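Local coordinates for protein heme oxygenase (mycobilin-producing) (Mycobacterium tuberculosis, PDB 6PLE) that binds heme as a homodimer and opens its porphyrin ring by oxidation, yielding mycobilin and free iron, at residues P2-N7 with F92-D97. The protein carries 1 engineered substitution. Sequence-based numbering, arbitrary orientation.
Sequences PVVKIN and FEVVLD. With BLA (biliverdine IX alpha), chain C.
The F92 ring has V4 O at its edge, in the ring plane, with CD1 3.7 Å from that oxygen. I6 approaches the ring obliquely, its CG1 4.0 Å from F92 CE1. F92 shares its sheet face with V4 and I6; CG lies anti to the carbonyl carbon (chi1 -53°), and this carries the ring along the neighbouring strand to I6. V94 adds to this apolar patch: its CG2 meets V4 CG2 at 3.6 Å.

V4 and F92 form an antiparallel hydrogen-bonded pair. F92 N donates to V4 O at 3.0 Å, and V4 N donates to F92 O at 3.2 Å. The second bond is nearly straight (172°), but its donor sits above the carbonyl plane. V3 and E93 make the next, non-hydrogen-bonded pair. Beyond it, V94 N donates a hydrogen bond to P2 O at 3.2 Å. A water links K5 NZ to F92 O, and K5 also forms salt bridges with D60 and E91.

At the far end, N7 ND2 donates to OB of biliverdin at 2.9 Å. Strand 3-9 thus runs from this surface patch to the product pocket. In this ferredoxin-like fold it lies between strand 51-57, where W57 and V54 touch V3 and V4, and strand 89-93, an edge strand of the sheet within this chain.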
ATOM      1  N   PRO A   2     -23.870  12.584  -0.311  1.00 37.88           N
ATOM      2  CA  PRO A   2     -22.437  12.344  -0.128  1.00 34.86           C
ATOM      3  C   PRO A   2     -22.134  10.874   0.175  1.00 37.41           C
ATOM      4  O   PRO A   2     -23.025  10.034   0.337  1.00 30.62           O
ATOM      5  CB  PRO A   2     -22.073  13.239   1.077  1.00 37.31           C
ATOM      6  CG  PRO A   2     -23.406  13.817   1.608  1.00 39.35           C
ATOM      7  CD  PRO A   2     -24.502  13.017   0.946  1.00 39.27           C
ATOM      8  N   VAL A   3     -20.846  10.563   0.226  1.00 36.19           N
ATOM      9  CA  VAL A   3     -20.381   9.227   0.536  1.00 33.49           C
ATOM     10  C   VAL A   3     -19.558   9.317   1.801  1.00 34.52           C
ATOM     11  O   VAL A   3     -19.175  10.402   2.237  1.00 39.73           O
ATOM     12  CB  VAL A   3     -19.578   8.629  -0.628  1.00 35.85           C
ATOM     13  CG1 VAL A   3     -20.345   8.855  -1.916  1.00 32.76           C
ATOM     14  CG2 VAL A   3     -18.228   9.311  -0.735  1.00 38.45           C
ATOM     15  N   VAL A   4     -19.299   8.165   2.408  1.00 35.96           N
ATOM     16  CA  VAL A   4     -18.456   8.094   3.596  1.00 35.49           C
ATOM     17  C   VAL A   4     -17.503   6.935   3.412  1.00 33.24           C
ATOM     18  O   VAL A   4     -17.926   5.848   3.014  1.00 34.75           O
ATOM     19  CB  VAL A   4     -19.271   7.917   4.894  1.00 34.85           C
ATOM     20  CG1 VAL A   4     -18.377   7.433   6.008  1.00 32.06           C
ATOM     21  CG2 VAL A   4     -19.900   9.207   5.286  1.00 37.29           C
ATOM     22  N   LYS A   5     -16.230   7.173   3.680  1.00 31.93           N
ATOM     23  CA  LYS A   5     -15.190   6.160   3.661  1.00 28.64           C
ATOM     24  C   LYS A   5     -14.718   5.981   5.085  1.00 33.77           C
ATOM     25  O   LYS A   5     -14.226   6.934   5.689  1.00 38.12           O
ATOM     26  CB  LYS A   5     -13.997   6.593   2.803  1.00 34.37           C
ATOM     27  CG  LYS A   5     -13.980   6.161   1.349  1.00 34.94           C
ATOM     28  CD  LYS A   5     -15.244   6.505   0.616  1.00 31.99           C
ATOM     29  CE  LYS A   5     -15.099   6.111  -0.830  1.00 29.77           C
ATOM     30  NZ  LYS A   5     -16.295   5.440  -1.414  1.00 30.44           N
ATOM     31  N   ILE A   6     -14.795   4.761   5.605  1.00 33.16           N
ATOM     32  CA  ILE A   6     -14.287   4.474   6.935  1.00 32.53           C
ATOM     33  C   ILE A   6     -13.068   3.589   6.797  1.00 31.95           C
ATOM     34  O   ILE A   6     -13.087   2.618   6.029  1.00 40.41           O
ATOM     35  CB  ILE A   6     -15.355   3.826   7.821  1.00 36.27           C
ATOM     36  CG1 ILE A   6     -16.468   4.854   8.073  1.00 34.11           C
ATOM     37  CG2 ILE A   6     -14.707   3.327   9.103  1.00 28.44           C
ATOM     38  CD1 ILE A   6     -17.423   4.453   9.172  1.00 32.44           C
ATOM     39  N   ASN A   7     -12.005   3.932   7.524  1.00 30.37           N
ATOM     40  CA  ASN A   7     -10.744   3.197   7.482  1.00 34.53           C
ATOM     41  C   ASN A   7     -10.471   2.645   8.875  1.00 35.25           C
ATOM     42  O   ASN A   7     -10.149   3.393   9.802  1.00 34.03           O
ATOM     43  CB  ASN A   7      -9.601   4.093   6.977  1.00 29.77           C
ATOM     44  CG  ASN A   7      -8.230   3.425   7.067  1.00 36.07           C
ATOM     45  OD1 ASN A   7      -8.102   2.233   7.379  1.00 32.62           O
ATOM     46  ND2 ASN A   7      -7.186   4.205   6.790  1.00 37.93           N
ATOM     47  N   PHE A  92     -19.457   3.450   2.045  1.00 32.61           N
ATOM     48  CA  PHE A  92     -20.886   3.577   2.285  1.00 30.94           C
ATOM     49  C   PHE A  92     -21.463   4.711   1.457  1.00 32.56           C
ATOM     50  O   PHE A  92     -20.749   5.625   1.051  1.00 35.11           O
ATOM     51  CB  PHE A  92     -21.182   3.879   3.745  1.00 26.76           C
ATOM     52  CG  PHE A  92     -20.571   2.927   4.701  1.00 26.76           C
ATOM     53  CD1 PHE A  92     -19.290   3.120   5.158  1.00 27.06           C
ATOM     54  CD2 PHE A  92     -21.301   1.830   5.167  1.00 30.65           C
ATOM     55  CE1 PHE A  92     -18.742   2.232   6.054  1.00 33.76           C
ATOM     56  CE2 PHE A  92     -20.769   0.950   6.051  1.00 24.58           C
ATOM     57  CZ  PHE A  92     -19.499   1.144   6.513  1.00 26.96           C
ATOM     58  N   GLU A  93     -22.777   4.661   1.252  1.00 32.53           N
ATOM     59  CA  GLU A  93     -23.556   5.804   0.792  1.00 36.99           C
ATOM     60  C   GLU A  93     -24.369   6.352   1.962  1.00 39.88           C
ATOM     61  O   GLU A  93     -24.944   5.578   2.734  1.00 39.98           O
ATOM     62  CB  GLU A  93     -24.490   5.420  -0.356  1.00 39.42           C
ATOM     63  CG  GLU A  93     -23.874   5.563  -1.736  1.00 53.44           C
ATOM     64  CD  GLU A  93     -24.855   6.067  -2.792  1.00 58.85           C
ATOM     65  OE1 GLU A  93     -24.529   5.987  -4.003  1.00 67.88           O
ATOM     66  OE2 GLU A  93     -25.942   6.546  -2.420  1.00 54.03           O
ATOM     67  N   VAL A  94     -24.396   7.680   2.103  1.00 35.27           N
ATOM     68  CA  VAL A  94     -25.121   8.361   3.179  1.00 34.46           C
ATOM     69  C   VAL A  94     -26.607   8.403   2.839  1.00 40.44           C
ATOM     70  O   VAL A  94     -27.022   9.136   1.943  1.00 44.53           O
ATOM     71  CB  VAL A  94     -24.587   9.777   3.407  1.00 37.65           C
ATOM     72  CG1 VAL A  94     -25.288  10.427   4.583  1.00 34.27           C
ATOM     73  CG2 VAL A  94     -23.089   9.750   3.628  1.00 41.52           C
ATOM     74  N   VAL A  95     -27.415   7.660   3.592  1.00 42.55           N
ATOM     75  CA  VAL A  95     -28.838   7.510   3.305  1.00 39.54           C
ATOM     76  C   VAL A  95     -29.737   8.336   4.240  1.00 40.49           C
ATOM     77  O   VAL A  95     -30.903   8.588   3.898  1.00 35.79           O
ATOM     78  CB  VAL A  95     -29.187   5.998   3.338  1.00 40.19           C
ATOM     79  CG1 VAL A  95     -30.618   5.720   3.679  1.00 42.79           C
ATOM     80  CG2 VAL A  95     -28.845   5.351   2.001  1.00 43.66           C
ATOM     81  N   LEU A  96     -29.226   8.796   5.381  1.00 44.44           N
ATOM     82  CA  LEU A  96     -30.029   9.591   6.314  1.00 40.08           C
ATOM     83  C   LEU A  96     -29.122  10.471   7.167  1.00 48.66           C
ATOM     84  O   LEU A  96     -27.905  10.261   7.245  1.00 48.93           O
ATOM     85  CB  LEU A  96     -30.892   8.699   7.197  1.00 39.62           C
ATOM     86  CG  LEU A  96     -32.129   9.351   7.796  1.00 47.92           C
ATOM     87  CD1 LEU A  96     -33.254   8.359   7.756  1.00 45.86           C
ATOM     88  CD2 LEU A  96     -31.881   9.800   9.222  1.00 47.37           C
ATOM     89  N   ASP A  97     -29.723  11.485   7.789  1.00 56.38           N
ATOM     90  CA  ASP A  97     -28.937  12.420   8.611  1.00 62.35           C
ATOM     91  C   ASP A  97     -29.744  13.240   9.633  1.00 46.59           C
ATOM     92  O   ASP A  97     -30.956  13.144   9.709  1.00 47.05           O
ATOM     93  CB  ASP A  97     -28.156  13.369   7.700  1.00 54.27           C
ATOM     94  CG  ASP A  97     -27.044  14.063   8.429  1.00 55.07           C
ATOM     95  OD1 ASP A  97     -27.258  14.479   9.593  1.00 50.42           O
ATOM     96  OD2 ASP A  97     -25.935  14.139   7.849  1.00 55.91           O
TER
HETATM   97  CHA BLA C 301      -2.260   7.550   8.575  1.00 41.61           C
HETATM   98  NA  BLA C 301      -3.853   9.073   7.247  1.00 32.66           N
HETATM   99  C1A BLA C 301      -2.842   8.895   8.116  1.00 37.33           C
HETATM  100  C2A BLA C 301      -2.408  10.101   8.556  1.00 37.56           C
HETATM  101  C3A BLA C 301      -3.169  11.049   7.940  1.00 35.12           C
HETATM  102  C4A BLA C 301      -4.073  10.396   7.116  1.00 27.07           C
HETATM  103  CMA BLA C 301      -3.054  12.556   8.139  1.00 41.44           C
HETATM  104  CAA BLA C 301      -1.264  10.210   9.568  1.00 38.25           C
HETATM  105  CBA BLA C 301       0.094  10.340   8.855  1.00 40.59           C
HETATM  106  CGA BLA C 301       0.835   9.000   8.805  1.00 46.17           C
HETATM  107  O1A BLA C 301       1.069   8.313   9.833  1.00 42.74           O
HETATM  108  O2A BLA C 301       1.240   8.578   7.700  1.00 48.84           O
HETATM  109  CHB BLA C 301      -5.187  10.952   6.188  1.00 31.18           C
HETATM  110  NB  BLA C 301      -6.209   8.591   6.209  1.00 31.65           N
HETATM  111  C1B BLA C 301      -6.152  10.086   5.819  1.00 33.40           C
HETATM  112  C2B BLA C 301      -7.369  10.314   4.975  1.00 35.12           C
HETATM  113  C3B BLA C 301      -8.098   9.095   4.855  1.00 28.81           C
HETATM  114  C4B BLA C 301      -7.444   7.971   5.587  1.00 31.24           C
HETATM  115  CMB BLA C 301      -7.785  11.649   4.330  1.00 33.71           C
HETATM  116  OB  BLA C 301      -7.787   6.846   5.669  1.00 29.68           O
HETATM  117  CAB BLA C 301      -9.388   8.913   4.073  1.00 34.74           C
HETATM  118  CBB BLA C 301      -9.358   8.934   2.755  1.00 38.08           C
HETATM  119  NC  BLA C 301      -4.824   6.610   4.121  1.00 34.70           N
HETATM  120  C1C BLA C 301      -5.800   6.964   2.979  1.00 36.05           C
HETATM  121  C2C BLA C 301      -6.376   5.676   2.494  1.00 29.16           C
HETATM  122  C3C BLA C 301      -5.835   4.587   3.243  1.00 38.02           C
HETATM  123  C4C BLA C 301      -4.859   5.079   4.260  1.00 34.75           C
HETATM  124  CMC BLA C 301      -7.396   5.567   1.358  1.00 34.22           C
HETATM  125  OC  BLA C 301      -6.041   8.048   2.569  1.00 44.63           O
HETATM  126  CAC BLA C 301      -6.133   3.088   3.097  1.00 33.43           C
HETATM  127  CBC BLA C 301      -7.336   2.602   3.260  1.00 33.21           C
HETATM  128  CHD BLA C 301      -4.222   4.287   5.114  1.00 32.30           C
HETATM  129  ND  BLA C 301      -3.446   6.310   6.663  1.00 33.35           N
HETATM  130  C1D BLA C 301      -3.473   4.874   6.319  1.00 29.76           C
HETATM  131  C2D BLA C 301      -2.639   4.094   7.282  1.00 34.37           C
HETATM  132  C3D BLA C 301      -2.107   5.066   8.251  1.00 30.96           C
HETATM  133  C4D BLA C 301      -2.585   6.447   7.893  1.00 34.74           C
HETATM  134  CMD BLA C 301      -2.394   2.575   7.277  1.00 34.14           C
HETATM  135  CAD BLA C 301      -1.173   4.835   9.427  1.00 39.34           C
HETATM  136  CBD BLA C 301       0.177   5.347   8.911  1.00 41.89           C
HETATM  137  CGD BLA C 301       1.294   5.010   9.887  1.00 46.30           C
HETATM  138  O1D BLA C 301       1.502   3.816  10.206  1.00 52.70           O
HETATM  139  O2D BLA C 301       2.007   5.933  10.360  1.00 46.68           O
HETATM  140  O   HOH W   1     -19.081   5.100  -0.972  1.00 30.53           O